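Local coordinates for cellulosome protein dockerin type I (Clostridium thermocellum, PDB 2WZ8) that probably binds carbohydrate as a family 35 carbohydrate-binding module of a cellulosomal protein, on a beta-sandwich scaffold that holds a calcium ion, at residues M64-A69 with D114-Y119; V10-D15 with I141-I146; R86-S91 with S136-I141. All blocks are in the same frame, centred on the assembly; numbering follows the deposited sequence. Where two conformers were deposited one is given.

Interaction 1 of 3, residues M64-A69 with D114-Y119; sequences MVVQFA and DIIDVY. With MG (magnesium ion), chain C.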
# COMPACT_ATOMS: atom_id res chain seq x y z
N MET A 64 -3.29 7.59 -7.04
CA MET A 64 -3.40 6.27 -6.42
C MET A 64 -4.13 6.43 -5.09
O MET A 64 -3.67 7.11 -4.16
CB MET A 64 -2.03 5.65 -6.17
CG MET A 64 -2.13 4.31 -5.45
SD MET A 64 -0.54 3.46 -5.25
CE MET A 64 0.40 4.57 -4.21
N VAL A 65 -5.31 5.86 -5.05
CA VAL A 65 -6.13 5.89 -3.85
C VAL A 65 -5.82 4.62 -3.05
O VAL A 65 -6.06 3.50 -3.51
CB VAL A 65 -7.65 5.89 -4.18
CG1 VAL A 65 -8.47 6.04 -2.87
CG2 VAL A 65 -8.01 6.99 -5.18
N VAL A 66 -5.26 4.81 -1.87
CA VAL A 66 -4.84 3.71 -1.01
C VAL A 66 -5.85 3.57 0.11
O VAL A 66 -6.12 4.52 0.85
CB VAL A 66 -3.44 3.97 -0.41
CG1 VAL A 66 -2.97 2.81 0.48
CG2 VAL A 66 -2.38 4.24 -1.51
N GLN A 67 -6.40 2.37 0.22
CA GLN A 67 -7.30 2.02 1.34
C GLN A 67 -6.51 1.24 2.37
O GLN A 67 -5.89 0.25 2.05
CB GLN A 67 -8.54 1.26 0.87
CG GLN A 67 -9.53 1.01 2.00
CD GLN A 67 -10.92 0.70 1.54
OE1 GLN A 67 -11.45 -0.41 1.76
NE2 GLN A 67 -11.53 1.67 0.89
N PHE A 68 -6.56 1.71 3.60
CA PHE A 68 -5.62 1.27 4.64
C PHE A 68 -6.23 1.36 6.03
O PHE A 68 -7.22 2.08 6.24
CB PHE A 68 -4.32 2.11 4.56
CG PHE A 68 -4.51 3.54 5.03
CD1 PHE A 68 -4.26 3.89 6.34
CD2 PHE A 68 -5.02 4.49 4.16
CE1 PHE A 68 -4.49 5.15 6.80
CE2 PHE A 68 -5.28 5.77 4.62
CZ PHE A 68 -5.00 6.10 5.94
N ALA A 69 -5.58 0.68 6.98
CA ALA A 69 -5.89 0.81 8.41
C ALA A 69 -4.62 1.14 9.17
O ALA A 69 -3.56 0.64 8.85
CB ALA A 69 -6.58 -0.42 8.96
N ASP A 114 -6.54 7.46 1.39
CA ASP A 114 -5.73 8.66 1.11
C ASP A 114 -5.14 8.53 -0.29
O ASP A 114 -5.07 7.45 -0.85
CB ASP A 114 -4.63 8.85 2.15
CG ASP A 114 -4.18 10.29 2.25
OD1 ASP A 114 -4.75 11.22 1.60
OD2 ASP A 114 -3.19 10.51 2.99
N ILE A 115 -4.80 9.68 -0.85
CA ILE A 115 -4.34 9.76 -2.24
C ILE A 115 -2.89 10.13 -2.31
O ILE A 115 -2.40 11.04 -1.62
CB ILE A 115 -5.18 10.77 -3.04
CG1 ILE A 115 -6.67 10.42 -2.96
CG2 ILE A 115 -4.68 10.90 -4.51
CD1 ILE A 115 -7.65 11.51 -3.47
N ILE A 116 -2.22 9.41 -3.18
CA ILE A 116 -0.81 9.62 -3.47
C ILE A 116 -0.63 9.68 -4.98
O ILE A 116 -1.05 8.79 -5.69
CB ILE A 116 0.10 8.48 -2.93
CG1 ILE A 116 -0.07 8.29 -1.41
CG2 ILE A 116 1.54 8.74 -3.28
CD1 ILE A 116 0.58 7.06 -0.90
N ASP A 117 0.03 10.72 -5.46
CA ASP A 117 0.27 10.84 -6.90
C ASP A 117 1.46 9.95 -7.28
O ASP A 117 2.47 9.88 -6.58
CB ASP A 117 0.56 12.29 -7.30
CG ASP A 117 -0.69 13.17 -7.34
OD1 ASP A 117 -1.83 12.70 -7.28
OD2 ASP A 117 -0.51 14.41 -7.46
N VAL A 118 1.31 9.25 -8.40
CA VAL A 118 2.34 8.37 -8.91
C VAL A 118 2.52 8.59 -10.42
O VAL A 118 1.55 8.74 -11.14
CB VAL A 118 2.04 6.88 -8.61
CG1 VAL A 118 2.12 6.62 -7.09
CG2 VAL A 118 0.69 6.42 -9.19
N TYR A 119 3.77 8.55 -10.87
CA TYR A 119 4.08 8.60 -12.30
C TYR A 119 4.24 7.18 -12.82
O TYR A 119 5.09 6.41 -12.34
CB TYR A 119 5.36 9.41 -12.60
CG TYR A 119 5.51 9.61 -14.10
CD1 TYR A 119 4.91 10.69 -14.72
CD2 TYR A 119 6.18 8.69 -14.87
CE1 TYR A 119 5.04 10.88 -16.06
CE2 TYR A 119 6.29 8.86 -16.25
CZ TYR A 119 5.69 9.95 -16.82
OH TYR A 119 5.81 10.16 -18.19
MG MG C . -4.51 13.31 1.38
O HOH W 1 -2.82 13.20 3.06
O HOH W 2 -2.93 13.02 0.04
O HOH W 3 -5.84 12.94 -0.26
O HOH W 4 -6.16 13.32 2.78
O HOH W 5 -4.35 15.27 1.13
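Asp114 O takes the backbone N of Val66 at 2.8 Å, with an N-H...O angle of 172°; the CA-H of Val65 adds a second, softer contact at 3.5 Å to this same Asp114 O. Val66 and Asp114 form a hydrogen-bonded antiparallel pair, as do Met64 and Ile116, where Met64 N lies 2.9 Å from Ile116 O. The face carrying Met64, Val66, Ile116 and Val118 turns into the core of the beta-sandwich. The Met64 chain runs extended and then bends at its thioether (chi3 63°), which brings CE to 3.9 Å from Val118 CG1 and beside Ile116 CB. Val66 CG2 meets Ile116 CD1 at 4.1 Å. Phe68 lies alongside Asp114, and the rim of its ring near CE2 approaches Asp114 N in plane. The Asp114 carboxylate is divided: OD1 binds the magnesium ion at 2.1 Å, with five waters completing six ligands, while OD2 accepts from a coordinating water and is hydrogen-bonded to His100 NE2. Another magnesium water donates to Ile115 O. The ion is thus largely hydrated, with a single direct protein ligand, and its waters tie it further to Asp114 OD2 and Ile115 O.

Interaction 2 of 3, residues V10-D15 with I141-I146; sequences VYEAED and IDKIAI. With CA (calcium ion), chain B.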
# COMPACT_ATOMS: atom_id res chain seq x y z
N VAL A 10 -8.76 -1.25 -10.05
CA VAL A 10 -8.62 -1.56 -8.60
C VAL A 10 -7.84 -2.84 -8.41
O VAL A 10 -8.04 -3.81 -9.13
CB VAL A 10 -9.98 -1.70 -7.92
CG1 VAL A 10 -9.85 -2.09 -6.47
CG2 VAL A 10 -10.80 -0.38 -8.13
N TYR A 11 -6.94 -2.82 -7.43
CA TYR A 11 -6.09 -3.96 -7.10
C TYR A 11 -6.11 -4.21 -5.60
O TYR A 11 -5.73 -3.37 -4.78
CB TYR A 11 -4.64 -3.71 -7.54
CG TYR A 11 -4.53 -3.31 -8.99
CD1 TYR A 11 -4.38 -4.26 -9.98
CD2 TYR A 11 -4.64 -1.98 -9.38
CE1 TYR A 11 -4.30 -3.91 -11.33
CE2 TYR A 11 -4.58 -1.62 -10.74
CZ TYR A 11 -4.38 -2.58 -11.70
OH TYR A 11 -4.34 -2.22 -13.03
N GLU A 12 -6.54 -5.42 -5.26
CA GLU A 12 -6.52 -5.85 -3.86
C GLU A 12 -5.10 -6.09 -3.42
O GLU A 12 -4.30 -6.66 -4.16
CB GLU A 12 -7.35 -7.11 -3.66
CG GLU A 12 -8.82 -6.89 -3.89
CD GLU A 12 -9.56 -6.06 -2.81
OE1 GLU A 12 -8.97 -5.75 -1.74
OE2 GLU A 12 -10.77 -5.73 -3.07
N ALA A 13 -4.77 -5.70 -2.19
CA ALA A 13 -3.43 -5.94 -1.67
C ALA A 13 -3.09 -7.45 -1.67
O ALA A 13 -1.97 -7.88 -1.95
CB ALA A 13 -3.32 -5.37 -0.27
N GLU A 14 -4.09 -8.25 -1.34
CA GLU A 14 -3.98 -9.71 -1.22
C GLU A 14 -4.06 -10.46 -2.55
O GLU A 14 -3.99 -11.68 -2.59
CB GLU A 14 -5.07 -10.26 -0.31
CG GLU A 14 -6.51 -10.07 -0.85
CD GLU A 14 -7.20 -8.76 -0.45
OE1 GLU A 14 -6.49 -7.76 -0.10
OE2 GLU A 14 -8.44 -8.70 -0.48
N ASP A 15 -4.22 -9.71 -3.64
CA ASP A 15 -4.28 -10.33 -4.98
C ASP A 15 -3.12 -11.32 -5.12
O ASP A 15 -1.98 -10.99 -4.81
CB ASP A 15 -4.16 -9.24 -6.04
CG ASP A 15 -4.36 -9.72 -7.47
OD1 ASP A 15 -3.98 -10.83 -7.82
OD2 ASP A 15 -4.85 -8.92 -8.26
N ILE A 141 -2.51 -2.50 4.42
CA ILE A 141 -3.03 -2.10 3.11
C ILE A 141 -4.11 -3.07 2.67
O ILE A 141 -3.90 -4.28 2.64
CB ILE A 141 -1.94 -1.97 2.05
CG1 ILE A 141 -0.79 -1.07 2.55
CG2 ILE A 141 -2.52 -1.52 0.69
CD1 ILE A 141 -1.11 0.33 2.69
N ASP A 142 -5.28 -2.51 2.37
CA ASP A 142 -6.45 -3.29 1.93
C ASP A 142 -6.48 -3.48 0.40
O ASP A 142 -6.62 -4.59 -0.14
CB ASP A 142 -7.71 -2.60 2.44
CG ASP A 142 -8.99 -3.34 2.12
OD1 ASP A 142 -8.94 -4.48 1.62
OD2 ASP A 142 -10.06 -2.78 2.47
N LYS A 143 -6.37 -2.36 -0.29
CA LYS A 143 -6.41 -2.28 -1.75
C LYS A 143 -5.91 -0.91 -2.20
O LYS A 143 -5.77 -0.01 -1.39
CB LYS A 143 -7.82 -2.53 -2.31
CG LYS A 143 -8.85 -1.57 -1.83
CD LYS A 143 -10.15 -1.68 -2.62
CE LYS A 143 -11.26 -0.85 -2.05
NZ LYS A 143 -12.52 -0.84 -2.89
N ILE A 144 -5.64 -0.80 -3.49
CA ILE A 144 -5.40 0.47 -4.17
C ILE A 144 -6.28 0.59 -5.39
O ILE A 144 -6.77 -0.39 -5.94
CB ILE A 144 -3.90 0.64 -4.54
CG1 ILE A 144 -3.47 -0.29 -5.67
CG2 ILE A 144 -2.95 0.53 -3.31
CD1 ILE A 144 -2.06 -0.05 -6.15
N ALA A 145 -6.51 1.84 -5.79
CA ALA A 145 -7.18 2.16 -7.03
C ALA A 145 -6.42 3.20 -7.77
O ALA A 145 -5.84 4.09 -7.16
CB ALA A 145 -8.62 2.63 -6.75
N ILE A 146 -6.40 3.08 -9.08
CA ILE A 146 -5.69 4.04 -9.92
C ILE A 146 -6.72 4.82 -10.71
O ILE A 146 -7.55 4.23 -11.41
CB ILE A 146 -4.74 3.33 -10.90
CG1 ILE A 146 -3.71 2.50 -10.14
CG2 ILE A 146 -4.03 4.33 -11.85
CD1 ILE A 146 -2.71 3.31 -9.33
CA CA B . -8.42 -6.31 0.41
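Glu12, Glu14 and Asp142 close round the calcium ion, and there the contact is tight. Glu12 OE1 binds calcium at 2.3 Å, Glu14 offers both carboxylate oxygens, and Asp142 supplies its OD1 and its backbone O, the latter at 2.5 Å; the carbonyls of Ser33 and Gln36 complete seven ligands. The shared metal explains why Glu12 OE1 and Asp142 O, both acceptors, sit only 3.1 Å apart. Asp142 O has a further partner in Ala13 N at 3.0 Å, a fairly straight bond (167° at the hydrogen) whose donor nevertheless stands 42° out of the carbonyl plane. The Glu14 chain bends at chi2 (-89°), which sets CD, and with it the carboxylate, toward the ion; its backbone belongs to the type I turn from Glu12 to Asp15 that follows the strand.

Strand 9-12 is an edge strand of the four-stranded sheet, antiparallel to strand 140-147, and a classic beta bulge at Asp142 and Lys143, both opposite Gln67, interrupts the second strand beside the calcium. Farther along, Tyr11 and Ile144 exchange two backbone bonds. Tyr11 CB packs 4.1 Å from Ile144 CG1 on the inner face, while the edge of its ring meets Ile146 CG1 and its OH bonds to Tyr55 N of the opposing sheet.

The end of this contact at Val10 and Lys143 is the solvent side, with few contacts. Exposed Val10 touches the partly exposed Ala145 at CB through CG2 at 4.0 Å and the Lys143 chain through CG1, CD lying 3.9 Å away. Lys143 extends past Glu12, but NZ stays 5.2 Å from Glu12 OE2, too far for a salt bridge.

Interaction 3 of 3, residues R86-S91 with S136-I141; sequences RYCSIS and SYAPNI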
# COMPACT_ATOMS: atom_id res chain seq x y z
N ARG A 86 1.53 6.47 10.56
CA ARG A 86 2.47 5.44 10.09
C ARG A 86 3.04 5.85 8.76
O ARG A 86 2.33 6.24 7.83
CB ARG A 86 1.77 4.09 9.96
CG ARG A 86 1.72 3.30 11.24
CD ARG A 86 1.24 1.88 11.08
NE ARG A 86 1.57 1.06 12.24
CZ ARG A 86 1.56 -0.27 12.26
NH1 ARG A 86 1.20 -0.96 11.20
NH2 ARG A 86 1.86 -0.90 13.40
N TYR A 87 4.36 5.75 8.68
CA TYR A 87 5.10 6.10 7.46
C TYR A 87 5.18 4.90 6.54
O TYR A 87 5.37 3.79 6.96
CB TYR A 87 6.50 6.57 7.84
CG TYR A 87 7.38 7.02 6.68
CD1 TYR A 87 7.31 8.32 6.21
CD2 TYR A 87 8.27 6.16 6.09
CE1 TYR A 87 8.10 8.75 5.20
CE2 TYR A 87 9.08 6.60 5.03
CZ TYR A 87 8.98 7.89 4.59
OH TYR A 87 9.79 8.33 3.57
N CYS A 88 5.08 5.18 5.26
CA CYS A 88 5.38 4.21 4.23
C CYS A 88 6.19 4.78 3.10
O CYS A 88 5.94 5.89 2.67
CB CYS A 88 4.09 3.59 3.68
SG CYS A 88 4.27 2.08 2.74
N SER A 89 7.14 3.99 2.61
CA SER A 89 7.89 4.28 1.39
C SER A 89 7.15 3.65 0.23
O SER A 89 6.73 2.49 0.29
CB SER A 89 9.31 3.65 1.45
OG SER A 89 10.08 4.21 2.51
N ILE A 90 7.03 4.39 -0.86
CA ILE A 90 6.38 3.89 -2.10
C ILE A 90 7.36 4.03 -3.25
O ILE A 90 7.81 5.15 -3.54
CB ILE A 90 5.08 4.69 -2.35
CG1 ILE A 90 4.15 4.55 -1.10
CG2 ILE A 90 4.44 4.29 -3.68
CD1 ILE A 90 2.95 5.44 -1.05
N SER A 91 7.67 2.91 -3.90
CA SER A 91 8.56 2.87 -5.06
C SER A 91 7.83 2.37 -6.25
O SER A 91 7.29 1.30 -6.24
CB SER A 91 9.74 1.95 -4.74
OG SER A 91 10.54 1.66 -5.88
N SER A 136 9.58 0.21 12.70
CA SER A 136 8.63 1.14 12.05
C SER A 136 7.83 0.41 10.99
O SER A 136 8.40 -0.28 10.13
CB SER A 136 9.39 2.31 11.42
OG SER A 136 8.57 3.43 11.16
N TYR A 137 6.52 0.57 11.04
CA TYR A 137 5.61 -0.14 10.13
C TYR A 137 4.78 0.81 9.29
O TYR A 137 4.33 1.88 9.74
CB TYR A 137 4.66 -1.08 10.88
CG TYR A 137 5.38 -2.24 11.55
CD1 TYR A 137 5.63 -3.42 10.85
CD2 TYR A 137 5.85 -2.12 12.84
CE1 TYR A 137 6.30 -4.45 11.46
CE2 TYR A 137 6.52 -3.16 13.45
CZ TYR A 137 6.76 -4.31 12.74
OH TYR A 137 7.40 -5.35 13.36
N ALA A 138 4.57 0.38 8.06
CA ALA A 138 3.52 0.95 7.19
C ALA A 138 2.13 0.62 7.72
O ALA A 138 1.97 -0.30 8.50
CB ALA A 138 3.66 0.42 5.75
N PRO A 139 1.12 1.39 7.32
CA PRO A 139 -0.23 0.93 7.61
C PRO A 139 -0.48 -0.44 6.97
O PRO A 139 0.21 -0.85 6.02
CB PRO A 139 -1.11 1.96 6.93
CG PRO A 139 -0.29 2.49 5.84
CD PRO A 139 1.11 2.49 6.34
N ASN A 140 -1.51 -1.10 7.48
CA ASN A 140 -2.06 -2.29 6.80
C ASN A 140 -2.76 -1.82 5.52
O ASN A 140 -3.51 -0.85 5.54
CB ASN A 140 -3.03 -3.03 7.71
CG ASN A 140 -2.37 -3.64 8.91
OD1 ASN A 140 -1.14 -3.72 8.97
ND2 ASN A 140 -3.17 -4.09 9.85
N ILE A 141 -2.51 -2.50 4.42
CA ILE A 141 -3.03 -2.10 3.11
C ILE A 141 -4.11 -3.07 2.67
O ILE A 141 -3.90 -4.28 2.64
CB ILE A 141 -1.94 -1.97 2.05
CG1 ILE A 141 -0.79 -1.07 2.55
CG2 ILE A 141 -2.52 -1.52 0.69
CD1 ILE A 141 -1.11 0.33 2.69
O HOH W 6 5.57 4.19 10.75
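Arg86 lays its guanidinium flat against Tyr137, with Tyr137 CB 3.4 Å above the plane and over its centre. The two side chains run side by side in the same direction, and the guanidinium and phenol ring planes differ by 24°. It is the CB of Tyr137, rather than the ring, that meets the flat group: CB lies 3.5 Å from Arg86 CZ, whereas the ring begins to draw near only at Tyr137 CG, obliquely past NH2. The Arg86 chain, extended from CG to NE, passes the carbonyl of Tyr137, CG at 3.3 Å from Tyr137 O. At its end NH1 reaches Ala138 O at 2.9 Å, but the angle of 130° at the hydrogen marks this bond as weak. The firmer polar partner is elsewhere, NE forming a salt bridge with Glu72.

The arrangement spans the beta-sandwich: strand 86-92 belongs to the five-stranded sheet, while the loop 136-139 leads into strand 140-147 of the four-stranded one, so the contact joins the two layers at one end of the fold.

On the inner side Cys88 turns its thiol to Ala138. SG stands anti to the backbone N (chi1 -164°) and lies 3.5 Å from Ala138 CB, while Cys88 CB packs 4.1 Å from Pro139 CD. Pro139 CD also touches Arg86 CB, and Phe68 and Phe102 pack on the ring. The backbones approach without pairing directly as strands. Ala138 CA-H makes a bent contact with Tyr87 O, with CA 3.4 Å from the oxygen, and one water accepts from Tyr87 N and donates to Tyr137 O at 2.8 Å.

How the interactions relate
Interactions 1 and 2 belong to the same four-stranded sheet and meet along its two middle strands, where Val65 N lies 2.8 Å from Ala145 O. Interaction 1 is the more buried, its apolar face lying within the sandwich; interaction 2 is partly buried, and its polar end is organised by calcium. Each holds a metal: magnesium, mainly water-ligated, on an edge strand; calcium, ligated wholly by protein, between an edge strand's end, its turn and the neighbouring inner strand. Interaction 3 shares strand 140-147, and Ile141 itself, with interaction 2, yet connects to the other sheet by side-chain packing, a weak arginine bond and water instead of paired backbones. A probable hydrogen bond, Ala69 N to Asn140 O at 2.9 Å, links interactions 1 and 3.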